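Side-chain contacts in fructose 1-phosphate kinase (Staphylococcus aureus, PDB 2JG5), which probably catalyses the ATP-dependent phosphorylation of fructose 1-phosphate to fructose 1,6-bisphosphate as a member of the pfkB family of carbohydrate kinases: residues K33-K38 against V42-K47; N79-D84 against L117-N122; D142-I147 against V160-E165; A223-K228 against L263-A268. All blocks are in the same frame, centred on the assembly; numbering follows the deposited sequence.

Contact 1. Residues K33-K38 against V42-K47; sequences KFAGGK and VSRVLK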
loop_
_atom_site.group_PDB
_atom_site.type_symbol
_atom_site.label_atom_id
_atom_site.label_comp_id
_atom_site.label_asym_id
_atom_site.label_seq_id
_atom_site.Cartn_x
_atom_site.Cartn_y
_atom_site.Cartn_z
ATOM N N LYS A 33 2.698 5.997 7.150
ATOM C CA LYS A 33 1.432 5.290 7.153
ATOM C C LYS A 33 0.806 5.393 8.511
ATOM O O LYS A 33 1.503 5.328 9.521
ATOM C CB LYS A 33 1.665 3.803 6.882
ATOM C CG LYS A 33 2.138 3.464 5.501
ATOM C CD LYS A 33 2.189 1.952 5.337
ATOM C CE LYS A 33 3.004 1.576 4.153
ATOM N NZ LYS A 33 4.437 1.891 4.401
ATOM N N PHE A 34 -0.513 5.532 8.542
ATOM C CA PHE A 34 -1.244 5.336 9.792
ATOM C C PHE A 34 -2.613 4.670 9.621
ATOM O O PHE A 34 -3.113 4.533 8.511
ATOM C CB PHE A 34 -1.335 6.640 10.598
ATOM C CG PHE A 34 -1.911 7.806 9.837
ATOM C CD1 PHE A 34 -3.290 8.033 9.821
ATOM C CD2 PHE A 34 -1.073 8.713 9.190
ATOM C CE1 PHE A 34 -3.839 9.139 9.145
ATOM C CE2 PHE A 34 -1.602 9.818 8.514
ATOM C CZ PHE A 34 -2.995 10.033 8.483
ATOM N N ALA A 35 -3.197 4.230 10.728
ATOM C CA ALA A 35 -4.535 3.681 10.710
ATOM C C ALA A 35 -5.538 4.828 10.646
ATOM O O ALA A 35 -5.647 5.627 11.579
ATOM C CB ALA A 35 -4.765 2.826 11.943
ATOM N N GLY A 36 -6.259 4.917 9.532
ATOM C CA GLY A 36 -7.317 5.912 9.377
ATOM C C GLY A 36 -8.719 5.335 9.368
ATOM O O GLY A 36 -8.910 4.123 9.332
ATOM N N GLY A 37 -9.700 6.231 9.368
ATOM C CA GLY A 37 -11.103 5.876 9.471
ATOM C C GLY A 37 -11.687 6.650 10.625
ATOM O O GLY A 37 -10.996 6.925 11.610
ATOM N N LYS A 38 -12.963 7.000 10.514
ATOM C CA LYS A 38 -13.594 7.903 11.489
ATOM C C LYS A 38 -13.613 7.313 12.905
ATOM O O LYS A 38 -13.058 7.909 13.830
ATOM C CB LYS A 38 -14.987 8.351 11.016
ATOM C CG LYS A 38 -14.931 9.388 9.885
ATOM C CD LYS A 38 -16.312 9.814 9.374
ATOM C CE LYS A 38 -17.050 10.711 10.369
ATOM N NZ LYS A 38 -16.389 12.039 10.576
ATOM N N VAL A 42 -11.706 8.461 16.334
ATOM C CA VAL A 42 -12.378 8.662 17.613
ATOM C C VAL A 42 -11.629 7.878 18.709
ATOM O O VAL A 42 -11.306 8.431 19.760
ATOM C CB VAL A 42 -13.907 8.280 17.578
ATOM C CG1 VAL A 42 -14.579 8.646 18.887
ATOM C CG2 VAL A 42 -14.624 8.979 16.455
ATOM N N SER A 43 -11.333 6.605 18.449
ATOM C CA SER A 43 -10.574 5.792 19.410
ATOM C C SER A 43 -9.216 6.435 19.726
ATOM O O SER A 43 -8.771 6.415 20.881
ATOM C CB SER A 43 -10.385 4.357 18.916
ATOM O OG SER A 43 -11.597 3.636 19.013
ATOM N N ARG A 44 -8.586 7.010 18.698
ATOM C CA ARG A 44 -7.280 7.655 18.848
ATOM C C ARG A 44 -7.367 8.878 19.764
ATOM O O ARG A 44 -6.511 9.066 20.639
ATOM C CB ARG A 44 -6.689 8.054 17.498
ATOM C CG ARG A 44 -6.081 6.928 16.669
ATOM C CD ARG A 44 -4.931 7.494 15.860
ATOM N NE ARG A 44 -4.386 6.593 14.843
ATOM C CZ ARG A 44 -3.159 6.061 14.878
ATOM N NH1 ARG A 44 -2.340 6.333 15.893
ATOM N NH2 ARG A 44 -2.741 5.260 13.897
ATOM N N VAL A 45 -8.399 9.697 19.579
ATOM C CA VAL A 45 -8.580 10.873 20.432
ATOM C C VAL A 45 -9.041 10.481 21.842
ATOM O O VAL A 45 -8.553 11.035 22.827
ATOM C CB VAL A 45 -9.512 11.943 19.808
ATOM C CG1 VAL A 45 -9.555 13.195 20.684
ATOM C CG2 VAL A 45 -9.038 12.310 18.412
ATOM N N LEU A 46 -9.950 9.513 21.940
ATOM C CA LEU A 46 -10.366 9.030 23.257
ATOM C C LEU A 46 -9.122 8.587 24.011
ATOM O O LEU A 46 -8.969 8.911 25.186
ATOM C CB LEU A 46 -11.391 7.892 23.171
ATOM C CG LEU A 46 -12.850 8.182 22.785
ATOM C CD1 LEU A 46 -13.611 6.880 22.539
ATOM C CD2 LEU A 46 -13.592 9.051 23.824
ATOM N N LYS A 47 -8.218 7.888 23.313
ATOM C CA LYS A 47 -6.958 7.417 23.912
ATOM C C LYS A 47 -6.055 8.533 24.432
ATOM O O LYS A 47 -5.561 8.454 25.562
ATOM C CB LYS A 47 -6.175 6.531 22.936
ATOM C CG LYS A 47 -4.992 5.818 23.577
ATOM C CD LYS A 47 -5.461 4.881 24.687
ATOM C CE LYS A 47 -4.331 4.525 25.648
ATOM N NZ LYS A 47 -4.786 3.448 26.571
#
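The guanidinium of Arg44 meets the strand at its edge: the backbone N of Ala35 lies in the plane of the group, 3.4 Å from Arg44 NH2, while Phe34 CB approaches the same nitrogen obliquely. Two donors face each other there, so no hydrogen bond forms. The methyl CB of Ala35 packs against Arg44 NH2 at 3.7 Å. Arg44 NE lies 3.6 Å from Ala35 O, which is not a hydrogen bond. The ring of Phe34 takes no part, because chi1 of 54° sets CG between the backbone N and the carbonyl carbon and turns the ring away from Arg44. Arginine suits the place because its long chain, bent at chi2 (-148°), spans from helix to strand where the backbones are still well separated; alanine is small enough to accept it closely.

Nearer the turn, Val42 N donates to Lys38 O at 2.9 Å, an i to i+4 bond of the first helical turn with an angle of 162°. Val42 CG2 rests 3.2 Å from Lys38 O as well. Gly37, the N-cap, has backbone angles that call for glycine. The Gly36-Gly37 pair is consistent with the diglycine hinge known between lid and core in ribokinase-like kinases. Lys38 points away, its NZ forming salt bridges with Asp249 and Asp161.

Strand 25-36 is bonded through Phe34 and Gly36 to strand 10-16. Helix 38-48 packs through Val42 on Ala253 of helix 247-260, and Thr70 of helix 61-73 touches both Ala35 and Arg44.

Contact 2. Residues N79-D84 against L117-N122; sequences NFIEVD and LQQIKN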
loop_
_atom_site.group_PDB
_atom_site.type_symbol
_atom_site.label_atom_id
_atom_site.label_comp_id
_atom_site.label_asym_id
_atom_site.label_seq_id
_atom_site.Cartn_x
_atom_site.Cartn_y
_atom_site.Cartn_z
ATOM N N ASN A 79 -11.577 -5.427 17.913
ATOM C CA ASN A 79 -12.222 -6.713 17.764
ATOM C C ASN A 79 -12.913 -6.690 16.416
ATOM O O ASN A 79 -14.132 -6.841 16.311
ATOM C CB ASN A 79 -13.180 -6.962 18.931
ATOM C CG ASN A 79 -13.490 -8.439 19.149
ATOM O OD1 ASN A 79 -12.919 -9.326 18.512
ATOM N ND2 ASN A 79 -14.413 -8.703 20.064
ATOM N N PHE A 80 -12.091 -6.449 15.391
ATOM C CA PHE A 80 -12.518 -6.371 13.999
ATOM C C PHE A 80 -13.004 -7.706 13.460
ATOM O O PHE A 80 -12.491 -8.764 13.834
ATOM C CB PHE A 80 -11.369 -5.872 13.111
ATOM C CG PHE A 80 -11.048 -4.414 13.285
ATOM C CD1 PHE A 80 -9.808 -4.019 13.777
ATOM C CD2 PHE A 80 -11.973 -3.435 12.938
ATOM C CE1 PHE A 80 -9.493 -2.659 13.927
ATOM C CE2 PHE A 80 -11.683 -2.080 13.091
ATOM C CZ PHE A 80 -10.438 -1.689 13.585
ATOM N N ILE A 81 -13.996 -7.637 12.579
ATOM C CA ILE A 81 -14.515 -8.802 11.879
ATOM C C ILE A 81 -13.624 -9.051 10.675
ATOM O O ILE A 81 -13.512 -8.178 9.787
ATOM C CB ILE A 81 -15.976 -8.583 11.372
ATOM C CG1 ILE A 81 -16.914 -8.156 12.510
ATOM C CG2 ILE A 81 -16.480 -9.809 10.595
ATOM C CD1 ILE A 81 -17.088 -9.195 13.633
ATOM N N GLU A 82 -13.002 -10.233 10.638
ATOM C CA GLU A 82 -12.119 -10.608 9.530
ATOM C C GLU A 82 -12.941 -10.750 8.261
ATOM O O GLU A 82 -13.886 -11.554 8.195
ATOM C CB GLU A 82 -11.352 -11.908 9.834
ATOM C CG GLU A 82 -10.197 -12.239 8.848
ATOM C CD GLU A 82 -9.737 -13.690 8.927
ATOM O OE1 GLU A 82 -8.694 -13.954 9.567
ATOM O OE2 GLU A 82 -10.417 -14.578 8.360
ATOM N N VAL A 83 -12.601 -9.943 7.267
ATOM C CA VAL A 83 -13.190 -10.075 5.938
ATOM C C VAL A 83 -12.159 -10.687 4.968
ATOM O O VAL A 83 -10.964 -10.723 5.267
ATOM C CB VAL A 83 -13.801 -8.731 5.426
ATOM C CG1 VAL A 83 -14.849 -8.225 6.413
ATOM C CG2 VAL A 83 -12.737 -7.674 5.248
ATOM N N ASP A 84 -12.640 -11.176 3.824
ATOM C CA ASP A 84 -11.852 -11.992 2.897
ATOM C C ASP A 84 -11.015 -11.171 1.899
ATOM O O ASP A 84 -10.208 -11.726 1.153
ATOM C CB ASP A 84 -12.775 -12.950 2.130
ATOM C CG ASP A 84 -13.649 -13.788 3.049
ATOM O OD1 ASP A 84 -13.135 -14.255 4.090
ATOM O OD2 ASP A 84 -14.849 -13.984 2.724
ATOM N N LEU A 117 -23.028 -7.165 13.922
ATOM C CA LEU A 117 -24.277 -7.026 14.665
ATOM C C LEU A 117 -24.329 -7.914 15.908
ATOM O O LEU A 117 -24.916 -7.526 16.924
ATOM C CB LEU A 117 -25.470 -7.364 13.772
ATOM C CG LEU A 117 -25.749 -6.535 12.522
ATOM C CD1 LEU A 117 -27.049 -7.021 11.875
ATOM C CD2 LEU A 117 -25.800 -5.026 12.844
ATOM N N GLN A 118 -23.742 -9.107 15.818
ATOM C CA GLN A 118 -23.714 -10.025 16.957
ATOM C C GLN A 118 -22.902 -9.429 18.103
ATOM O O GLN A 118 -23.208 -9.675 19.270
ATOM C CB GLN A 118 -23.178 -11.413 16.565
ATOM C CG GLN A 118 -23.113 -12.443 17.722
ATOM C CD GLN A 118 -24.482 -12.935 18.179
ATOM O OE1 GLN A 118 -25.452 -12.901 17.422
ATOM N NE2 GLN A 118 -24.561 -13.405 19.421
ATOM N N GLN A 119 -21.885 -8.638 17.762
ATOM C CA GLN A 119 -21.085 -7.935 18.759
ATOM C C GLN A 119 -21.872 -6.816 19.416
ATOM O O GLN A 119 -21.733 -6.578 20.616
ATOM C CB GLN A 119 -19.821 -7.357 18.139
ATOM C CG GLN A 119 -18.837 -8.396 17.679
ATOM C CD GLN A 119 -17.586 -7.777 17.124
ATOM O OE1 GLN A 119 -17.633 -6.728 16.477
ATOM N NE2 GLN A 119 -16.447 -8.421 17.376
ATOM N N ILE A 120 -22.685 -6.114 18.627
ATOM C CA ILE A 120 -23.508 -5.032 19.157
ATOM C C ILE A 120 -24.603 -5.611 20.050
ATOM O O ILE A 120 -25.016 -4.974 21.020
ATOM C CB ILE A 120 -24.129 -4.164 18.039
ATOM C CG1 ILE A 120 -23.075 -3.776 16.983
ATOM C CG2 ILE A 120 -24.860 -2.937 18.627
ATOM C CD1 ILE A 120 -21.884 -2.938 17.481
ATOM N N LYS A 121 -25.061 -6.819 19.712
ATOM C CA LYS A 121 -26.009 -7.561 20.542
ATOM C C LYS A 121 -25.495 -7.874 21.952
ATOM O O LYS A 121 -26.299 -8.112 22.864
ATOM C CB LYS A 121 -26.461 -8.850 19.842
ATOM C CG LYS A 121 -27.568 -8.620 18.817
ATOM C CD LYS A 121 -27.782 -9.810 17.883
ATOM C CE LYS A 121 -28.730 -9.414 16.744
ATOM N NZ LYS A 121 -28.814 -10.443 15.661
ATOM N N ASN A 122 -24.177 -7.871 22.137
ATOM C CA ASN A 122 -23.598 -8.218 23.436
ATOM C C ASN A 122 -23.280 -7.024 24.320
ATOM O O ASN A 122 -22.671 -7.184 25.383
ATOM C CB ASN A 122 -22.375 -9.117 23.265
ATOM C CG ASN A 122 -22.740 -10.500 22.738
ATOM O OD1 ASN A 122 -23.624 -11.169 23.277
ATOM N ND2 ASN A 122 -22.055 -10.935 21.684
HETATM O O HOH W 1 -15.937 -5.728 14.924
#
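Gln119 reaches across from its helix to the backbone of Asn79, on strand 77-82. Gln119 NE2 donates to Asn79 O at 3.0 Å, a nearly straight bond (164°) that lies within the plane of the glutamine amide, although the nitrogen is tilted 23° from the plane of the accepting carbonyl. The side-chain amide of Asn79 makes no hydrogen bond to Gln119: Asn79 ND2 stands 3.4 Å from Gln119 NE2, donor to donor, and the two amide planes are turned about 50° apart. Ile81, two residues on, comes from the opposite direction and lays CD1 over a face of the glutamine amide, 3.8 Å from Gln119 CD, so that a methyl group backs the flat group. A water is modelled between Asn79 O and Gln119 OE1, but its distances are too short to be trusted.

What places the amide is the shape of the glutamine chain. CG is anti to the carbonyl carbon and the chain runs extended beyond it, giving the length needed to cross from helix to strand. Further out, Leu56 of strand 54-56 touches both Asn79 and Gln119, and Ile81 also packs on Gln115 and Leu116.

Strand 77-82 belongs to the parallel sheet of the core, and helix 110-120 covers it. Helices laid over a central parallel sheet are arranged here as in the ribokinase fold and other layered alpha/beta folds.

Contact 3. Residues D142-I147 against V160-E165; sequences DAYAQI and VDAEKE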
loop_
_atom_site.group_PDB
_atom_site.type_symbol
_atom_site.label_atom_id
_atom_site.label_comp_id
_atom_site.label_asym_id
_atom_site.label_seq_id
_atom_site.Cartn_x
_atom_site.Cartn_y
_atom_site.Cartn_z
ATOM N N ASP A 142 -28.809 0.372 4.977
ATOM C CA ASP A 142 -29.429 0.751 6.248
ATOM C C ASP A 142 -28.638 0.220 7.450
ATOM O O ASP A 142 -29.209 -0.004 8.516
ATOM C CB ASP A 142 -30.890 0.297 6.307
ATOM C CG ASP A 142 -31.050 -1.223 6.545
ATOM O OD1 ASP A 142 -32.162 -1.623 6.969
ATOM O OD2 ASP A 142 -30.098 -2.012 6.310
ATOM N N ALA A 143 -27.325 0.037 7.269
ATOM C CA ALA A 143 -26.435 -0.498 8.301
ATOM C C ALA A 143 -26.456 0.295 9.611
ATOM O O ALA A 143 -26.374 -0.294 10.688
ATOM C CB ALA A 143 -25.029 -0.598 7.777
ATOM N N TYR A 144 -26.570 1.621 9.519
ATOM C CA TYR A 144 -26.672 2.465 10.717
ATOM C C TYR A 144 -27.895 2.088 11.543
ATOM O O TYR A 144 -27.797 1.912 12.766
ATOM C CB TYR A 144 -26.683 3.963 10.358
ATOM C CG TYR A 144 -25.296 4.558 10.309
ATOM C CD1 TYR A 144 -24.748 5.180 11.434
ATOM C CD2 TYR A 144 -24.514 4.484 9.151
ATOM C CE1 TYR A 144 -23.463 5.719 11.409
ATOM C CE2 TYR A 144 -23.231 5.015 9.118
ATOM C CZ TYR A 144 -22.715 5.623 10.260
ATOM O OH TYR A 144 -21.449 6.155 10.251
ATOM N N ALA A 145 -29.028 1.937 10.863
ATOM C CA ALA A 145 -30.289 1.610 11.501
ATOM C C ALA A 145 -30.281 0.218 12.117
ATOM O O ALA A 145 -30.896 -0.001 13.155
ATOM C CB ALA A 145 -31.434 1.721 10.490
ATOM N N GLN A 146 -29.614 -0.717 11.453
ATOM C CA GLN A 146 -29.523 -2.103 11.912
ATOM C C GLN A 146 -28.710 -2.196 13.205
ATOM O O GLN A 146 -28.986 -3.027 14.072
ATOM C CB GLN A 146 -28.913 -3.001 10.830
ATOM C CG GLN A 146 -29.763 -3.151 9.551
ATOM C CD GLN A 146 -29.376 -4.392 8.736
ATOM O OE1 GLN A 146 -28.791 -5.338 9.269
ATOM N NE2 GLN A 146 -29.699 -4.386 7.445
ATOM N N ILE A 147 -27.718 -1.319 13.331
ATOM C CA ILE A 147 -26.960 -1.196 14.563
ATOM C C ILE A 147 -27.841 -0.482 15.599
ATOM O O ILE A 147 -28.064 -1.002 16.704
ATOM C CB ILE A 147 -25.594 -0.489 14.306
ATOM C CG1 ILE A 147 -24.607 -1.482 13.679
ATOM C CG2 ILE A 147 -25.019 0.115 15.595
ATOM C CD1 ILE A 147 -23.529 -0.838 12.812
ATOM N N VAL A 160 -23.789 8.780 16.724
ATOM C CA VAL A 160 -23.651 8.719 15.281
ATOM C C VAL A 160 -23.021 9.983 14.710
ATOM O O VAL A 160 -23.435 11.106 15.025
ATOM C CB VAL A 160 -25.019 8.446 14.598
ATOM C CG1 VAL A 160 -24.926 8.627 13.078
ATOM C CG2 VAL A 160 -25.515 7.059 14.950
ATOM N N ASP A 161 -22.012 9.775 13.869
ATOM C CA ASP A 161 -21.433 10.829 13.053
ATOM C C ASP A 161 -21.403 10.338 11.600
ATOM O O ASP A 161 -20.500 9.609 11.188
ATOM C CB ASP A 161 -20.045 11.197 13.575
ATOM C CG ASP A 161 -19.395 12.313 12.789
ATOM O OD1 ASP A 161 -20.102 13.068 12.086
ATOM O OD2 ASP A 161 -18.154 12.439 12.882
ATOM N N ALA A 162 -22.418 10.729 10.835
ATOM C CA ALA A 162 -22.610 10.224 9.474
ATOM C C ALA A 162 -23.206 11.287 8.541
ATOM O O ALA A 162 -23.516 12.389 8.978
ATOM C CB ALA A 162 -23.499 8.960 9.503
ATOM N N GLU A 163 -23.354 10.950 7.260
ATOM C CA GLU A 163 -24.040 11.805 6.291
ATOM C C GLU A 163 -25.486 11.994 6.739
ATOM O O GLU A 163 -26.026 11.154 7.479
ATOM C CB GLU A 163 -24.021 11.168 4.897
ATOM C CG GLU A 163 -22.633 10.935 4.288
ATOM C CD GLU A 163 -22.629 9.796 3.252
ATOM O OE1 GLU A 163 -21.923 8.781 3.469
ATOM O OE2 GLU A 163 -23.342 9.909 2.224
ATOM N N LYS A 164 -26.105 13.084 6.281
ATOM C CA LYS A 164 -27.429 13.507 6.762
ATOM C C LYS A 164 -28.493 12.401 6.824
ATOM O O LYS A 164 -29.114 12.216 7.878
ATOM C CB LYS A 164 -27.949 14.744 6.007
ATOM C CG LYS A 164 -28.187 14.556 4.507
ATOM C CD LYS A 164 -28.529 15.879 3.803
ATOM C CE LYS A 164 -27.291 16.555 3.195
ATOM N NZ LYS A 164 -26.770 15.832 1.993
ATOM N N GLU A 165 -28.687 11.661 5.729
ATOM C CA GLU A 165 -29.760 10.658 5.680
ATOM C C GLU A 165 -29.538 9.515 6.677
ATOM O O GLU A 165 -30.500 9.005 7.273
ATOM C CB GLU A 165 -30.065 10.152 4.237
ATOM C CG GLU A 165 -29.010 9.237 3.558
ATOM C CD GLU A 165 -29.569 8.384 2.381
ATOM O OE1 GLU A 165 -30.737 8.584 1.949
ATOM O OE2 GLU A 165 -28.826 7.500 1.886
#
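A chi1 of -90° combines with chi2 of -93° to swing the ring of Tyr144 out of its helix toward Val160 and Ala162. Val160 answers with CG1 anti to its own backbone N (chi1 170°), which carries that methyl to the ring. The pair joins helix to strand within a beta-alpha-beta unit: strand 128-132, helix 143-154 and strand 157-161, part of the core of the ribokinase fold. Branched valine suits the buried strand, where it offers a methyl to the ring; alanine suits the loop just after the strand because a lone methyl can lie close to the ring face.

Val160 CG1 lies 3.7 Å from Tyr144 CE1, meeting the ring obliquely as the two side chains cross. Ala162 CB instead sits over one face, a CH-pi contact 4.0 Å from the Tyr144 ring centroid. Val131, Val135, Leu166 and Val170 also touch the tyrosine side chain. Its buried hydroxyl is satisfied by Gly133 O.

At the start of the helix, Gln146 NE2 bonds to Asp142 OD2 at 2.7 Å. The tightest point across the contact is Ala162 CB to Tyr144 CZ, 3.5 Å.

Contact 4. Residues A223-K228 against L263-A268; sequences AIYIDK and LSIEKA. Unlike the reference sequence in segment 263-268: Ser264 (reference Thr).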
loop_
_atom_site.group_PDB
_atom_site.type_symbol
_atom_site.label_atom_id
_atom_site.label_comp_id
_atom_site.label_asym_id
_atom_site.label_seq_id
_atom_site.Cartn_x
_atom_site.Cartn_y
_atom_site.Cartn_z
ATOM N N ALA A 223 -19.466 25.640 17.752
ATOM C CA ALA A 223 -20.493 24.606 17.672
ATOM C C ALA A 223 -21.644 24.914 18.612
ATOM O O ALA A 223 -21.505 25.704 19.542
ATOM C CB ALA A 223 -19.901 23.223 17.991
ATOM N N ILE A 224 -22.781 24.283 18.364
ATOM C CA ILE A 224 -23.918 24.405 19.260
ATOM C C ILE A 224 -24.405 23.033 19.693
ATOM O O ILE A 224 -24.642 22.148 18.866
ATOM C CB ILE A 224 -25.069 25.242 18.650
ATOM C CG1 ILE A 224 -24.593 26.684 18.414
ATOM C CG2 ILE A 224 -26.309 25.195 19.559
ATOM C CD1 ILE A 224 -25.551 27.557 17.693
ATOM N N TYR A 225 -24.532 22.868 21.002
ATOM C CA TYR A 225 -25.121 21.672 21.568
ATOM C C TYR A 225 -26.596 21.971 21.809
ATOM O O TYR A 225 -26.927 23.031 22.343
ATOM C CB TYR A 225 -24.418 21.304 22.879
ATOM C CG TYR A 225 -25.133 20.224 23.659
ATOM C CD1 TYR A 225 -24.793 18.876 23.500
ATOM C CD2 TYR A 225 -26.168 20.547 24.534
ATOM C CE1 TYR A 225 -25.455 17.890 24.211
ATOM C CE2 TYR A 225 -26.842 19.570 25.240
ATOM C CZ TYR A 225 -26.478 18.248 25.079
ATOM O OH TYR A 225 -27.153 17.292 25.791
ATOM N N ILE A 226 -27.471 21.050 21.405
ATOM C CA ILE A 226 -28.910 21.203 21.645
ATOM C C ILE A 226 -29.510 19.988 22.371
ATOM O O ILE A 226 -29.335 18.846 21.938
ATOM C CB ILE A 226 -29.734 21.474 20.341
ATOM C CG1 ILE A 226 -29.147 22.621 19.517
ATOM C CG2 ILE A 226 -31.196 21.766 20.677
ATOM C CD1 ILE A 226 -28.130 22.187 18.473
ATOM N N ASP A 227 -30.238 20.282 23.450
ATOM C CA ASP A 227 -30.909 19.324 24.333
ATOM C C ASP A 227 -32.402 19.576 24.264
ATOM O O ASP A 227 -32.834 20.550 23.642
ATOM C CB ASP A 227 -30.505 19.667 25.768
ATOM C CG ASP A 227 -30.064 18.487 26.552
ATOM O OD1 ASP A 227 -29.911 17.399 25.956
ATOM O OD2 ASP A 227 -29.848 18.667 27.765
ATOM N N LYS A 228 -33.190 18.750 24.954
ATOM C CA LYS A 228 -34.613 19.054 25.185
ATOM C C LYS A 228 -34.747 20.208 26.186
ATOM O O LYS A 228 -35.716 20.970 26.148
ATOM C CB LYS A 228 -35.373 17.818 25.699
ATOM C CG LYS A 228 -36.909 17.926 25.670
ATOM C CD LYS A 228 -37.572 16.806 26.508
ATOM C CE LYS A 228 -39.012 17.150 26.946
ATOM N NZ LYS A 228 -40.092 16.603 26.058
ATOM N N LEU A 263 -17.816 14.441 33.389
ATOM C CA LEU A 263 -17.981 15.886 33.175
ATOM C C LEU A 263 -19.438 16.271 32.955
ATOM O O LEU A 263 -20.265 15.445 32.555
ATOM C CB LEU A 263 -17.137 16.383 31.996
ATOM C CG LEU A 263 -15.626 16.144 31.959
ATOM C CD1 LEU A 263 -15.059 16.879 30.759
ATOM C CD2 LEU A 263 -14.924 16.586 33.246
ATOM N N SER A 264 -19.742 17.538 33.223
ATOM C CA SER A 264 -21.043 18.124 32.903
ATOM C C SER A 264 -21.201 18.154 31.398
ATOM O O SER A 264 -20.211 18.175 30.657
ATOM C CB SER A 264 -21.130 19.550 33.439
ATOM O OG SER A 264 -20.407 20.440 32.597
ATOM N N ILE A 265 -22.447 18.163 30.939
ATOM C CA ILE A 265 -22.730 18.363 29.523
ATOM C C ILE A 265 -21.903 19.546 28.979
ATOM O O ILE A 265 -21.222 19.408 27.954
ATOM C CB ILE A 265 -24.259 18.503 29.261
ATOM C CG1 ILE A 265 -24.851 17.124 28.995
ATOM C CG2 ILE A 265 -24.552 19.389 28.060
ATOM C CD1 ILE A 265 -26.303 16.989 29.435
ATOM N N GLU A 266 -21.930 20.668 29.702
ATOM C CA GLU A 266 -21.242 21.901 29.302
ATOM C C GLU A 266 -19.735 21.723 29.136
ATOM O O GLU A 266 -19.159 22.141 28.129
ATOM C CB GLU A 266 -21.495 23.031 30.315
ATOM C CG GLU A 266 -22.899 23.613 30.305
ATOM C CD GLU A 266 -23.880 22.858 31.210
ATOM O OE1 GLU A 266 -23.499 21.831 31.817
ATOM O OE2 GLU A 266 -25.045 23.306 31.316
ATOM N N LYS A 267 -19.095 21.122 30.134
ATOM C CA LYS A 267 -17.651 20.940 30.097
ATOM C C LYS A 267 -17.241 19.859 29.110
ATOM O O LYS A 267 -16.200 19.980 28.458
ATOM C CB LYS A 267 -17.109 20.658 31.492
ATOM C CG LYS A 267 -17.189 21.866 32.415
ATOM C CD LYS A 267 -16.021 22.795 32.184
ATOM C CE LYS A 267 -16.252 24.149 32.810
ATOM N NZ LYS A 267 -14.943 24.765 33.121
ATOM N N ALA A 268 -18.064 18.815 29.002
ATOM C CA ALA A 268 -17.861 17.755 28.005
ATOM C C ALA A 268 -17.895 18.357 26.609
ATOM O O ALA A 268 -17.062 18.026 25.760
ATOM C CB ALA A 268 -18.910 16.680 28.144
#
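Tyr225 holds its ring out from the strand and Ile265 lays a methyl upon it. CG of Tyr225 is anti to the backbone N (chi1 169°), which projects the ring toward the helix start, and the two side chains cross at about a right angle. Ile265 CG2 sits over one face, offset toward the rim: it is 3.6 Å from Tyr225 CE2 and 3.9 Å from the ring centroid, a CH-pi contact 23° off the ring normal. For Ile265, chi1 (-90°) sets CG2 over the ring, while chi2 carries CD1 on to the phenol end, where it lies 3.8 Å from Tyr225 OH. A branched aliphatic therefore suits the place: one branch covers the face, the other the hydroxyl end.

The hydroxyl of Tyr225 makes a weak hydrogen bond to OD1 of Asp227, two residues on, at 2.8 Å. Asp227 also borders the isoleucine, its OD2 lying 4.3 Å from Ile265 CD1. Ile265 is the first residue of the helix, directly after the N-cap Ser264. That serine, which differs from the threonine of the reference sequence, accepts through OG from Lys267 N at 2.9 Å, a nearly straight hydroxyl cap for the first turn.

Strand 223-226 lies within an antiparallel sheet, flanked by strands 214-217 and 230-235. Ile232 of the latter touches both Tyr225 and Ile265, and further on helix 265-280 continues the packing through Phe269 and Val273 against Ala223.

How the contacts relate
From the N terminus, contact 1 closes the short turn between strand 25-36 and helix 38-48. Contact 2 follows, closing a span of 32 residues that includes strands 88-94 and 98-102 of the four-stranded mixed sheet. Contact 3 closes the link from helix 143-154 to strand 157-161, and contact 4 spans 34 residues, joining the antiparallel sheet to helix 265-280. The four lie in series; none nests or crosses. Contacts 2 and 3 share the parallel core sheet and touch through Leu117 on Gln146 and Ile147, while the Lys38 to Asp161 salt bridge joins contacts 1 and 3. Contact 4 stands apart, its centre about 22 Å from that of contact 3.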